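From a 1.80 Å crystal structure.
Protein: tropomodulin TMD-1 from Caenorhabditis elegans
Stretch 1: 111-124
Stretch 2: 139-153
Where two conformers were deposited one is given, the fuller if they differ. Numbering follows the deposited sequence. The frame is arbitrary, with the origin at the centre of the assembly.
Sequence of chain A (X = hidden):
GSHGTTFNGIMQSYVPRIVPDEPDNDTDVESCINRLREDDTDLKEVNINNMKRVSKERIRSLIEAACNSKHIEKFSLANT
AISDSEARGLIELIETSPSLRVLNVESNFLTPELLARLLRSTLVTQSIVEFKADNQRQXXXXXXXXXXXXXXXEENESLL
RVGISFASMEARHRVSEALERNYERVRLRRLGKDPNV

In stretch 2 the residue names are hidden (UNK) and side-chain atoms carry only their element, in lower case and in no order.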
# COMPACT_ATOMS: atom_id res chain seq x y z
N THR A 111 -6.87 -8.87 -6.80
CA THR A 111 -6.55 -9.15 -8.20
C THR A 111 -5.40 -8.29 -8.72
O THR A 111 -5.17 -7.19 -8.22
CB THR A 111 -7.76 -8.90 -9.12
OG1 THR A 111 -8.04 -7.49 -9.15
CG2 THR A 111 -8.98 -9.65 -8.61
N PRO A 112 -4.68 -8.78 -9.74
CA PRO A 112 -3.56 -8.04 -10.32
C PRO A 112 -4.00 -6.65 -10.77
O PRO A 112 -3.26 -5.67 -10.62
CB PRO A 112 -3.14 -8.91 -11.49
CG PRO A 112 -3.42 -10.29 -10.99
CD PRO A 112 -4.78 -10.13 -10.33
N GLU A 113 -5.21 -6.56 -11.31
CA GLU A 113 -5.74 -5.29 -11.80
C GLU A 113 -5.91 -4.28 -10.67
O GLU A 113 -5.59 -3.10 -10.83
CB GLU A 113 -7.09 -5.50 -12.49
CG GLU A 113 -7.04 -6.38 -13.73
CD GLU A 113 -6.54 -7.78 -13.44
OE1 GLU A 113 -7.03 -8.41 -12.48
OE2 GLU A 113 -5.66 -8.26 -14.19
N LEU A 114 -6.42 -4.73 -9.53
CA LEU A 114 -6.62 -3.82 -8.41
C LEU A 114 -5.26 -3.37 -7.87
O LEU A 114 -5.06 -2.20 -7.57
CB LEU A 114 -7.43 -4.47 -7.30
CG LEU A 114 -7.68 -3.56 -6.09
CD1 LEU A 114 -8.27 -2.24 -6.54
CD2 LEU A 114 -8.61 -4.26 -5.11
N LEU A 115 -4.32 -4.31 -7.77
CA LEU A 115 -2.98 -4.00 -7.27
C LEU A 115 -2.33 -2.94 -8.16
O LEU A 115 -1.66 -2.04 -7.67
CB LEU A 115 -2.11 -5.25 -7.23
CG LEU A 115 -2.53 -6.29 -6.19
CD1 LEU A 115 -1.53 -7.44 -6.18
CD2 LEU A 115 -2.60 -5.63 -4.81
N ALA A 116 -2.53 -3.06 -9.47
CA ALA A 116 -1.97 -2.08 -10.39
C ALA A 116 -2.57 -0.71 -10.10
O ALA A 116 -1.87 0.30 -10.13
CB ALA A 116 -2.26 -2.49 -11.85
N ARG A 117 -3.87 -0.66 -9.83
CA ARG A 117 -4.51 0.61 -9.54
C ARG A 117 -3.99 1.18 -8.22
O ARG A 117 -3.76 2.39 -8.11
CB ARG A 117 -6.03 0.44 -9.47
CG ARG A 117 -6.67 0.06 -10.80
CD ARG A 117 -8.16 -0.16 -10.64
NE ARG A 117 -8.85 1.06 -10.22
CZ ARG A 117 -10.05 1.09 -9.66
NH1 ARG A 117 -10.72 -0.04 -9.45
NH2 ARG A 117 -10.59 2.25 -9.32
N LEU A 118 -3.79 0.32 -7.23
CA LEU A 118 -3.29 0.78 -5.93
C LEU A 118 -1.89 1.40 -6.09
O LEU A 118 -1.61 2.47 -5.54
CB LEU A 118 -3.24 -0.37 -4.92
CG LEU A 118 -4.59 -1.01 -4.55
CD1 LEU A 118 -4.34 -2.14 -3.56
CD2 LEU A 118 -5.53 0.03 -3.97
N LEU A 119 -1.01 0.72 -6.83
CA LEU A 119 0.34 1.24 -7.04
C LEU A 119 0.33 2.53 -7.86
O LEU A 119 1.10 3.45 -7.59
CB LEU A 119 1.22 0.21 -7.75
CG LEU A 119 2.13 -0.65 -6.87
CD1 LEU A 119 2.81 -1.70 -7.72
CD2 LEU A 119 3.17 0.24 -6.18
N ARG A 120 -0.55 2.63 -8.85
CA ARG A 120 -0.59 3.84 -9.64
C ARG A 120 -1.09 5.01 -8.78
O ARG A 120 -0.68 6.15 -8.96
CB ARG A 120 -1.48 3.65 -10.88
CG ARG A 120 -1.39 4.78 -11.90
CD ARG A 120 -1.70 4.26 -13.30
NE ARG A 120 -0.60 3.49 -13.87
CZ ARG A 120 0.38 4.02 -14.61
NH1 ARG A 120 0.39 5.32 -14.86
NH2 ARG A 120 1.34 3.26 -15.10
N SER A 121 -1.97 4.71 -7.83
CA SER A 121 -2.51 5.75 -6.96
C SER A 121 -1.46 6.33 -6.01
O SER A 121 -1.63 7.42 -5.49
CB SER A 121 -3.69 5.22 -6.15
OG SER A 121 -3.30 4.19 -5.26
N THR A 122 -0.37 5.60 -5.80
CA THR A 122 0.70 6.06 -4.91
C THR A 122 1.38 7.32 -5.46
O THR A 122 2.10 8.02 -4.73
CB THR A 122 1.79 4.98 -4.71
OG1 THR A 122 2.48 4.76 -5.95
CG2 THR A 122 1.16 3.67 -4.24
N LEU A 123 1.13 7.62 -6.73
CA LEU A 123 1.75 8.77 -7.36
C LEU A 123 1.16 10.12 -6.97
O LEU A 123 1.81 11.15 -7.14
CB LEU A 123 1.70 8.63 -8.89
CG LEU A 123 2.50 7.46 -9.46
CD1 LEU A 123 2.24 7.35 -10.97
CD2 LEU A 123 3.99 7.66 -9.20
N VAL A 124 -0.06 10.11 -6.44
CA VAL A 124 -0.70 11.36 -6.07
C VAL A 124 0.04 12.13 -4.97
O VAL A 124 0.37 13.30 -5.15
CB VAL A 124 -2.15 11.11 -5.63
CG1 VAL A 124 -2.82 12.42 -5.24
CG2 VAL A 124 -2.92 10.44 -6.76
N UNK A 139 -1.62 -15.30 -8.14
CA UNK A 139 -0.24 -14.81 -8.21
C UNK A 139 0.19 -14.20 -9.54
O UNK A 139 0.91 -13.20 -9.57
c UNK A 139 0.72 -15.93 -7.80
o UNK A 139 0.52 -17.09 -8.59
N UNK A 140 -0.25 -14.79 -10.65
CA UNK A 140 0.14 -14.30 -11.98
C UNK A 140 -0.46 -12.94 -12.32
O UNK A 140 -1.67 -12.81 -12.51
c UNK A 140 0.38 -16.66 -12.78
c UNK A 140 0.19 -14.79 -14.44
c UNK A 140 -0.26 -15.30 -13.07
N UNK A 141 0.40 -11.93 -12.41
CA UNK A 141 -0.04 -10.57 -12.71
C UNK A 141 -0.44 -10.39 -14.17
O UNK A 141 -1.42 -9.71 -14.48
c UNK A 141 0.46 -9.04 -10.03
c UNK A 141 2.80 -8.66 -10.84
c UNK A 141 1.07 -9.58 -12.38
c UNK A 141 1.57 -9.55 -10.94
N UNK A 142 0.34 -10.98 -15.07
CA UNK A 142 0.07 -10.84 -16.49
C UNK A 142 0.87 -9.68 -17.04
O UNK A 142 1.25 -8.76 -16.31
N UNK A 143 1.11 -9.69 -18.35
CA UNK A 143 1.90 -8.65 -18.98
C UNK A 143 1.40 -7.22 -18.82
O UNK A 143 2.17 -6.33 -18.47
n UNK A 143 2.59 -7.28 -22.14
c UNK A 143 3.05 -8.02 -21.14
c UNK A 143 2.06 -8.95 -20.47
o UNK A 143 4.23 -7.97 -20.76
N UNK A 144 0.12 -6.99 -19.06
CA UNK A 144 -0.40 -5.64 -18.96
C UNK A 144 -0.22 -5.04 -17.57
O UNK A 144 0.16 -3.87 -17.43
c UNK A 144 -1.87 -5.60 -19.38
o UNK A 144 -3.74 -5.81 -22.54
n UNK A 144 -4.27 -5.00 -20.51
c UNK A 144 -3.44 -5.59 -21.37
c UNK A 144 -2.07 -5.97 -20.84
N UNK A 145 -0.48 -5.84 -16.54
CA UNK A 145 -0.34 -5.36 -15.17
C UNK A 145 1.12 -5.06 -14.85
O UNK A 145 1.43 -4.02 -14.28
c UNK A 145 -2.43 -6.38 -14.24
c UNK A 145 -0.47 -6.01 -12.74
c UNK A 145 -0.91 -6.38 -14.16
N UNK A 146 2.02 -5.96 -15.23
CA UNK A 146 3.44 -5.73 -14.96
C UNK A 146 3.96 -4.47 -15.65
O UNK A 146 4.76 -3.72 -15.07
o UNK A 146 6.24 -8.78 -14.94
c UNK A 146 5.14 -9.16 -14.50
c UNK A 146 4.26 -6.95 -15.37
c UNK A 146 4.00 -8.16 -14.48
o UNK A 146 4.94 -10.30 -14.05
N UNK A 147 3.51 -4.21 -16.87
CA UNK A 147 3.94 -3.03 -17.60
C UNK A 147 3.40 -1.76 -16.93
O UNK A 147 4.07 -0.73 -16.90
c UNK A 147 3.47 -3.11 -19.05
c UNK A 147 3.94 -4.38 -19.74
c UNK A 147 5.89 -5.63 -21.26
s UNK A 147 5.73 -4.50 -19.88
N UNK A 148 2.19 -1.86 -16.40
CA UNK A 148 1.54 -0.75 -15.71
C UNK A 148 2.38 -0.43 -14.47
O UNK A 148 2.84 0.70 -14.27
o UNK A 148 -0.03 0.79 -13.90
o UNK A 148 -1.89 -0.06 -14.72
c UNK A 148 0.14 -1.17 -15.28
c UNK A 148 -0.64 -0.07 -14.59
N UNK A 149 2.57 -1.45 -13.65
CA UNK A 149 3.32 -1.33 -12.39
C UNK A 149 4.75 -0.82 -12.55
O UNK A 149 5.20 0.04 -11.77
s UNK A 149 2.23 -4.67 -10.23
c UNK A 149 0.69 -4.66 -9.31
c UNK A 149 3.37 -2.67 -11.68
c UNK A 149 2.03 -3.16 -11.18
N UNK A 150 5.48 -1.35 -13.53
CA UNK A 150 6.85 -0.91 -13.71
C UNK A 150 6.94 0.56 -14.08
O UNK A 150 7.86 1.25 -13.64
c UNK A 150 7.98 -1.57 -18.80
s UNK A 150 8.15 -2.55 -17.30
c UNK A 150 7.57 -1.77 -14.76
c UNK A 150 7.07 -1.63 -16.18
N UNK A 151 5.99 1.06 -14.86
CA UNK A 151 6.02 2.46 -15.23
C UNK A 151 5.58 3.36 -14.07
O UNK A 151 6.13 4.45 -13.89
c UNK A 151 5.60 1.99 -17.70
s UNK A 151 7.37 2.23 -18.02
c UNK A 151 7.38 3.87 -18.65
c UNK A 151 5.12 2.72 -16.45
N UNK A 152 4.61 2.89 -13.30
CA UNK A 152 4.12 3.65 -12.15
C UNK A 152 5.22 3.79 -11.11
O UNK A 152 5.44 4.86 -10.56
c UNK A 152 2.93 2.94 -11.52
N UNK A 153 5.90 2.68 -10.86
CA UNK A 153 6.99 2.66 -9.88
C UNK A 153 8.15 3.54 -10.34
O UNK A 153 8.73 4.29 -9.55
c UNK A 153 6.40 0.39 -8.98
c UNK A 153 8.77 1.22 -8.84
c UNK A 153 6.68 -1.10 -8.92
c UNK A 153 7.49 1.22 -9.67
O HOH W 1 0.67 0.28 -11.25

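Position 139 has one carbon and one oxygen beyond CA and stays clear of stretch 1. A lone hydroxymethyl is serine: S139.

Position 140 has a first carbon carrying two more, and no other side-chain atoms. Its backbone O lies 3.4 Å from P112 CG. The short fork is valine: V140.

Position 141 has four carbons, forked at the second, and one fork end lies 3.9 Å from P112 CB. That is leucine: L141.

Position 142 has no side-chain atoms. Its phi of 93° and psi of 157° would jam a CB against the preceding carbonyl O. It is glycine, G142, at the N-cap of the helix.

Position 143 has two carbons, the second carrying one oxygen and one nitrogen. It does not reach stretch 1. This is asparagine: N143.

Position 144 has three carbons, and the third carries one oxygen and one nitrogen. It too makes no contact. This is glutamine: Q144.

Position 145 has one carbon bearing two others. It points toward stretch 1 and packs on P112 and A116. This is valine, V145, with CG2 3.8 Å from P112 CB and CG1 4.0 Å from A116 CB.

Position 146 has three carbons, the third carrying two oxygens, and points away. It is glutamate, E146, hydrogen-bonded elsewhere in the structure.

Position 147 is an unbranched chain of two carbons, a sulfur and a carbon. It points away. This is methionine: M147.

Position 148 has two carbons, the second carrying two oxygens, one of them 2.8 Å from R120 NE. It is aspartate: D148.

Position 149 has two carbons, sulfur and a terminal carbon, which reaches stretch 1. It is methionine, M149, with CE 3.5 Å from L115 CB and CG 3.8 Å from L119 CD1.

Position 150 repeats that unbranched sulfur chain but points away: M150.

Position 151 has the same atoms, with only its first carbon near R120: M151.

Position 152 has a single carbon, lying over one face of the R120 guanidinium. It is alanine: A152.

Position 153 has four carbons, forked at the first, with one arm two carbons long. This is isoleucine, I153, with CD1 4.1 Å from L119 CD1.

The two helices run nearly parallel, at 12° and 9.0 Å apart. Small A116 and A152 face the opposite helix, while M149 fills space beside L115 and L119. A salt bridge joins R120 to D148, and R120 NH2 also donates to D148 O at 3.1 Å. A water donates to both A116 O and D148 OD1, each at 2.8 Å.

Stretch 2 (139-153) SVLGNQVEMDMMMAI
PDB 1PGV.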